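Local coordinates for protein pelota homolog (Archaeoglobus fulgidus, PDB 3OBY) that may recognise stalled ribosomes and cleave the mRNA they hold, so that damaged messages are degraded and non-functional ribosomes released, at residues P129-L134 with Y187-G192; V217-S222 with L232-V237. One frame throughout, in Å; residues are numbered along the deposited sequence.

In the fold
Both contacts belong to the central domain of this release-factor relative, and their centres lie about 10 Å apart. Contact 1 closes before contact 2 opens: it pairs strand 131-137 with strand 187-191, the parallel neighbours inside a mixed five-strand sheet. Contact 2 follows where the chain leaves edge strand 215-217, enters helix 224-233 and turns into the long helix 236-262. The two meet directly, through probable hydrogen bonds from Val218 N to Val190 O and from Gly192 N to Val220 O, while Met133 CE packs on Leu232 CD2. These bonds keep the loop at 217-222 tied to strand 187-191, and the helix junction at 232-237 packs against both.

Contact 1: residues P129-L134 with Y187-G192; sequences PEIVML and YLIVAG
Strands 131-134 and 187-191 run parallel at 4.7 Å between their axes, in register from Ile131 beside Tyr187 to Leu134 beside Val190. Four nearly straight backbone bonds alternate between them: Val132 N gives to Tyr187 O at 2.9 Å, Ile189 N to Val132 O, Leu134 N to Ile189 O and Ala191 N to Leu134 O. A weak fifth, Tyr187 N to Glu130 O, marks the start of the ladder. Followed outward, Tyr187 CB meets Ile131 CD1 at 3.4 Å; CG, anti to the carbonyl carbon (chi1 -68°), lies farther from the same methyl. CD2 is near that methyl too and reaches Pro129 CG at 3.3 Å, which comes to the ring's edge, in its plane; CE2 lies beside Pro129 CB and CG. The side chain also packs on Ile240 and Val244 of helix 236-262. A broad, flat ring suits this place, spanning several apolar neighbours. An alanine here would remove the ring and would probably leave Pro129, Ile131, Ile240 and Val244 less well packed. On the other face, Leu188 CD1 touches Val132 CG1 and Leu134 CB, 4.0 and 3.9 Å away, and lies near Val132 O; these branched aliphatics fill a buried layer. Helix 172-183 covers this face, with Leu180 on Val132 and Leu188; helices 224-233 and 236-262 cover the face of Ile131, Met133, Tyr187 and Ile189, while Leu188 bonds onward to strand 215-217 through Val216.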
loop_
_atom_site.group_PDB
_atom_site.type_symbol
_atom_site.label_atom_id
_atom_site.label_comp_id
_atom_site.label_asym_id
_atom_site.label_seq_id
_atom_site.Cartn_x
_atom_site.Cartn_y
_atom_site.Cartn_z
ATOM N N PRO A 129 7.788 0.195 7.227
ATOM C CA PRO A 129 8.685 -0.500 8.150
ATOM C C PRO A 129 9.971 0.304 8.285
ATOM O O PRO A 129 10.280 1.122 7.428
ATOM C CB PRO A 129 8.916 -1.828 7.446
ATOM C CG PRO A 129 8.976 -1.413 6.026
ATOM C CD PRO A 129 7.802 -0.453 5.905
ATOM N N GLU A 130 10.715 0.083 9.357
ATOM C CA GLU A 130 11.966 0.801 9.540
ATOM C C GLU A 130 12.887 0.403 8.392
ATOM O O GLU A 130 13.289 -0.760 8.279
ATOM C CB GLU A 130 12.609 0.435 10.884
ATOM C CG GLU A 130 13.878 1.220 11.204
ATOM C CD GLU A 130 13.604 2.567 11.858
ATOM O OE1 GLU A 130 12.746 3.332 11.357
ATOM O OE2 GLU A 130 14.262 2.859 12.879
ATOM N N ILE A 131 13.218 1.375 7.547
ATOM C CA ILE A 131 14.077 1.137 6.391
ATOM C C ILE A 131 15.484 1.732 6.520
ATOM O O ILE A 131 15.650 2.894 6.886
ATOM C CB ILE A 131 13.445 1.724 5.098
ATOM C CG1 ILE A 131 12.024 1.196 4.899
ATOM C CG2 ILE A 131 14.293 1.359 3.906
ATOM C CD1 ILE A 131 11.937 -0.306 4.884
ATOM N N VAL A 132 16.494 0.931 6.204
ATOM C CA VAL A 132 17.873 1.399 6.250
ATOM C C VAL A 132 18.506 1.328 4.863
ATOM O O VAL A 132 18.392 0.328 4.159
ATOM C CB VAL A 132 18.743 0.570 7.226
ATOM C CG1 VAL A 132 20.219 0.929 7.039
ATOM C CG2 VAL A 132 18.324 0.849 8.659
ATOM N N MET A 133 19.170 2.407 4.475
ATOM C CA MET A 133 19.824 2.465 3.184
ATOM C C MET A 133 21.332 2.440 3.374
ATOM O O MET A 133 21.874 3.147 4.224
ATOM C CB MET A 133 19.410 3.731 2.443
ATOM C CG MET A 133 18.046 3.651 1.798
ATOM S SD MET A 133 17.598 5.213 1.057
ATOM C CE MET A 133 15.866 5.386 1.598
ATOM N N LEU A 134 22.002 1.616 2.576
ATOM C CA LEU A 134 23.451 1.477 2.643
ATOM C C LEU A 134 24.099 1.603 1.278
ATOM O O LEU A 134 23.874 0.776 0.394
ATOM C CB LEU A 134 23.826 0.118 3.225
ATOM C CG LEU A 134 25.310 -0.230 3.084
ATOM C CD1 LEU A 134 26.086 0.479 4.174
ATOM C CD2 LEU A 134 25.518 -1.730 3.189
ATOM N N TYR A 187 14.118 -3.678 6.770
ATOM C CA TYR A 187 14.507 -3.782 5.368
ATOM C C TYR A 187 15.740 -2.963 5.052
ATOM O O TYR A 187 15.896 -1.832 5.524
ATOM C CB TYR A 187 13.363 -3.352 4.441
ATOM C CG TYR A 187 12.187 -4.289 4.467
ATOM C CD1 TYR A 187 12.282 -5.574 3.937
ATOM C CD2 TYR A 187 10.987 -3.906 5.055
ATOM C CE1 TYR A 187 11.203 -6.455 3.996
ATOM C CE2 TYR A 187 9.905 -4.775 5.119
ATOM C CZ TYR A 187 10.020 -6.045 4.591
ATOM O OH TYR A 187 8.953 -6.906 4.672
ATOM N N LEU A 188 16.609 -3.550 4.239
ATOM C CA LEU A 188 17.848 -2.915 3.846
ATOM C C LEU A 188 17.907 -2.693 2.340
ATOM O O LEU A 188 17.599 -3.591 1.557
ATOM C CB LEU A 188 19.037 -3.783 4.288
ATOM C CG LEU A 188 20.443 -3.363 3.835
ATOM C CD1 LEU A 188 20.829 -2.051 4.494
ATOM C CD2 LEU A 188 21.449 -4.449 4.190
ATOM N N ILE A 189 18.272 -1.479 1.946
ATOM C CA ILE A 189 18.437 -1.163 0.539
ATOM C C ILE A 189 19.950 -1.049 0.416
ATOM O O ILE A 189 20.573 -0.263 1.121
ATOM C CB ILE A 189 17.798 0.192 0.144
ATOM C CG1 ILE A 189 16.272 0.109 0.194
ATOM C CG2 ILE A 189 18.202 0.551 -1.270
ATOM C CD1 ILE A 189 15.724 -0.255 1.544
ATOM N N VAL A 190 20.539 -1.852 -0.460
ATOM C CA VAL A 190 21.984 -1.845 -0.666
ATOM C C VAL A 190 22.300 -1.339 -2.068
ATOM O O VAL A 190 22.008 -2.013 -3.055
ATOM C CB VAL A 190 22.553 -3.265 -0.511
ATOM C CG1 VAL A 190 24.056 -3.246 -0.631
ATOM C CG2 VAL A 190 22.132 -3.838 0.822
ATOM N N ALA A 191 22.893 -0.152 -2.152
ATOM C CA ALA A 191 23.239 0.435 -3.443
ATOM C C ALA A 191 24.697 0.860 -3.469
ATOM O O ALA A 191 25.378 0.820 -2.447
ATOM C CB ALA A 191 22.345 1.630 -3.735
ATOM N N GLY A 192 25.166 1.274 -4.644
ATOM C CA GLY A 192 26.547 1.700 -4.789
ATOM C C GLY A 192 27.131 1.362 -6.150
ATOM O O GLY A 192 26.517 0.640 -6.936
#

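Contact 2: residues V217-S222 with L232-V237; sequences VVDVSS and LKRRVV
Leu232 and Lys233 end helix 224-233, and a weak bond from Arg235 N back to Leu232 O belongs to its closing turn. Arg234 then sends its side chain across to residues 217-222. Its CG stands anti to the carbonyl carbon (chi1 -58°) and the chain bends at chi2, which brings the flat guanidinium over Val220: CG2 of that valine lies 3.9 Å from Arg234 CZ, above the centre of one face. Asp219 CB comes instead to the edge, in plane, 3.5 Å from Arg234 NH1. The Asp219 carboxylate, poorly ordered, remains beyond salt-bridge range, with OD1 4.3 Å from Arg234 NH1, and would add at most a diffuse attraction. A salt bridge from Arg234 NE to Glu230 steadies the group; a long arginine suits the place, since its flat end lies along Val220 while NE pairs with Glu230. Arg235, with phi 57°, completes a Schellman motif and is also the N-cap of helix 236-262, so one residue joins two helices. Val236, in that helix's first turn, points toward the loop and meets Val218 tip to tip, its CG1 and CG2 each 3.8 Å from Val218 CG2; compact and beta-branched, both valines also pack on Ile189 of the sheet.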
loop_
_atom_site.group_PDB
_atom_site.type_symbol
_atom_site.label_atom_id
_atom_site.label_comp_id
_atom_site.label_asym_id
_atom_site.label_seq_id
_atom_site.Cartn_x
_atom_site.Cartn_y
_atom_site.Cartn_z
ATOM N N VAL A 217 19.444 -5.282 -3.480
ATOM C CA VAL A 217 20.491 -4.506 -4.138
ATOM C C VAL A 217 19.900 -3.755 -5.326
ATOM O O VAL A 217 19.349 -4.365 -6.239
ATOM C CB VAL A 217 21.623 -5.409 -4.650
ATOM C CG1 VAL A 217 22.674 -4.574 -5.354
ATOM C CG2 VAL A 217 22.241 -6.166 -3.499
ATOM N N VAL A 218 20.016 -2.432 -5.303
ATOM C CA VAL A 218 19.489 -1.587 -6.369
ATOM C C VAL A 218 20.595 -1.151 -7.326
ATOM O O VAL A 218 21.772 -1.146 -6.966
ATOM C CB VAL A 218 18.784 -0.346 -5.777
ATOM C CG1 VAL A 218 18.387 0.621 -6.877
ATOM C CG2 VAL A 218 17.548 -0.787 -5.009
ATOM N N ASP A 219 20.205 -0.789 -8.543
ATOM C CA ASP A 219 21.147 -0.367 -9.575
ATOM C C ASP A 219 21.843 0.969 -9.310
ATOM O O ASP A 219 22.893 1.242 -9.888
ATOM C CB ASP A 219 20.437 -0.298 -10.929
ATOM C CG ASP A 219 21.399 -0.081 -12.082
ATOM O OD1 ASP A 219 20.931 0.230 -13.198
ATOM O OD2 ASP A 219 22.624 -0.229 -11.876
ATOM N N VAL A 220 21.262 1.803 -8.451
ATOM C CA VAL A 220 21.849 3.106 -8.131
ATOM C C VAL A 220 23.369 3.034 -7.982
ATOM O O VAL A 220 23.898 2.132 -7.336
ATOM C CB VAL A 220 21.252 3.681 -6.824
ATOM C CG1 VAL A 220 21.962 4.971 -6.447
ATOM C CG2 VAL A 220 19.765 3.937 -7.003
ATOM N N SER A 221 24.069 3.993 -8.579
ATOM C CA SER A 221 25.527 4.022 -8.522
ATOM C C SER A 221 26.055 5.070 -7.558
ATOM O O SER A 221 27.166 4.945 -7.035
ATOM C CB SER A 221 26.101 4.288 -9.913
ATOM O OG SER A 221 25.773 3.243 -10.811
ATOM N N SER A 222 25.258 6.108 -7.334
ATOM C CA SER A 222 25.626 7.195 -6.438
ATOM C C SER A 222 26.053 6.629 -5.085
ATOM O O SER A 222 25.932 5.433 -4.836
ATOM C CB SER A 222 24.432 8.133 -6.255
ATOM O OG SER A 222 23.744 8.338 -7.480
ATOM N N LEU A 232 15.506 7.291 -3.233
ATOM C CA LEU A 232 14.161 7.826 -3.056
ATOM C C LEU A 232 13.488 8.149 -4.381
ATOM O O LEU A 232 12.275 7.993 -4.529
ATOM C CB LEU A 232 14.201 9.078 -2.175
ATOM C CG LEU A 232 14.711 8.861 -0.744
ATOM C CD1 LEU A 232 14.734 10.182 0.009
ATOM C CD2 LEU A 232 13.819 7.860 -0.027
ATOM N N LYS A 233 14.278 8.591 -5.350
ATOM C CA LYS A 233 13.744 8.947 -6.655
ATOM C C LYS A 233 13.233 7.713 -7.396
ATOM O O LYS A 233 12.201 7.764 -8.062
ATOM C CB LYS A 233 14.824 9.657 -7.480
ATOM C CG LYS A 233 14.304 10.375 -8.719
ATOM C CD LYS A 233 15.370 11.297 -9.301
ATOM C CE LYS A 233 14.786 12.267 -10.320
ATOM N NZ LYS A 233 15.762 13.328 -10.691
ATOM N N ARG A 234 13.957 6.607 -7.261
ATOM C CA ARG A 234 13.607 5.348 -7.918
ATOM C C ARG A 234 12.379 4.639 -7.321
ATOM O O ARG A 234 11.984 3.571 -7.796
ATOM C CB ARG A 234 14.802 4.391 -7.865
ATOM C CG ARG A 234 16.074 4.913 -8.503
ATOM C CD ARG A 234 16.298 4.309 -9.881
ATOM N NE ARG A 234 17.629 4.632 -10.392
ATOM C CZ ARG A 234 18.562 3.729 -10.685
ATOM N NH1 ARG A 234 18.314 2.436 -10.522
ATOM N NH2 ARG A 234 19.748 4.119 -11.134
ATOM N N ARG A 235 11.789 5.227 -6.281
ATOM C CA ARG A 235 10.616 4.655 -5.612
ATOM C C ARG A 235 10.860 3.231 -5.086
ATOM O O ARG A 235 9.939 2.410 -5.024
ATOM C CB ARG A 235 9.409 4.655 -6.559
ATOM C CG ARG A 235 9.242 5.932 -7.377
ATOM C CD ARG A 235 9.260 7.194 -6.522
ATOM N NE ARG A 235 7.941 7.810 -6.383
ATOM C CZ ARG A 235 7.728 8.992 -5.811
ATOM N NH1 ARG A 235 8.752 9.685 -5.323
ATOM N NH2 ARG A 235 6.497 9.488 -5.727
ATOM N N VAL A 236 12.103 2.941 -4.710
ATOM C CA VAL A 236 12.450 1.632 -4.178
ATOM C C VAL A 236 11.583 1.385 -2.943
ATOM O O VAL A 236 10.969 0.330 -2.797
ATOM C CB VAL A 236 13.943 1.567 -3.772
ATOM C CG1 VAL A 236 14.281 0.193 -3.261
ATOM C CG2 VAL A 236 14.829 1.901 -4.958
ATOM N N VAL A 237 11.523 2.373 -2.059
ATOM C CA VAL A 237 10.722 2.251 -0.848
ATOM C C VAL A 237 9.290 1.854 -1.182
ATOM O O VAL A 237 8.715 0.977 -0.536
ATOM C CB VAL A 237 10.719 3.581 -0.043
ATOM C CG1 VAL A 237 9.632 3.566 1.017
ATOM C CG2 VAL A 237 12.062 3.773 0.627
#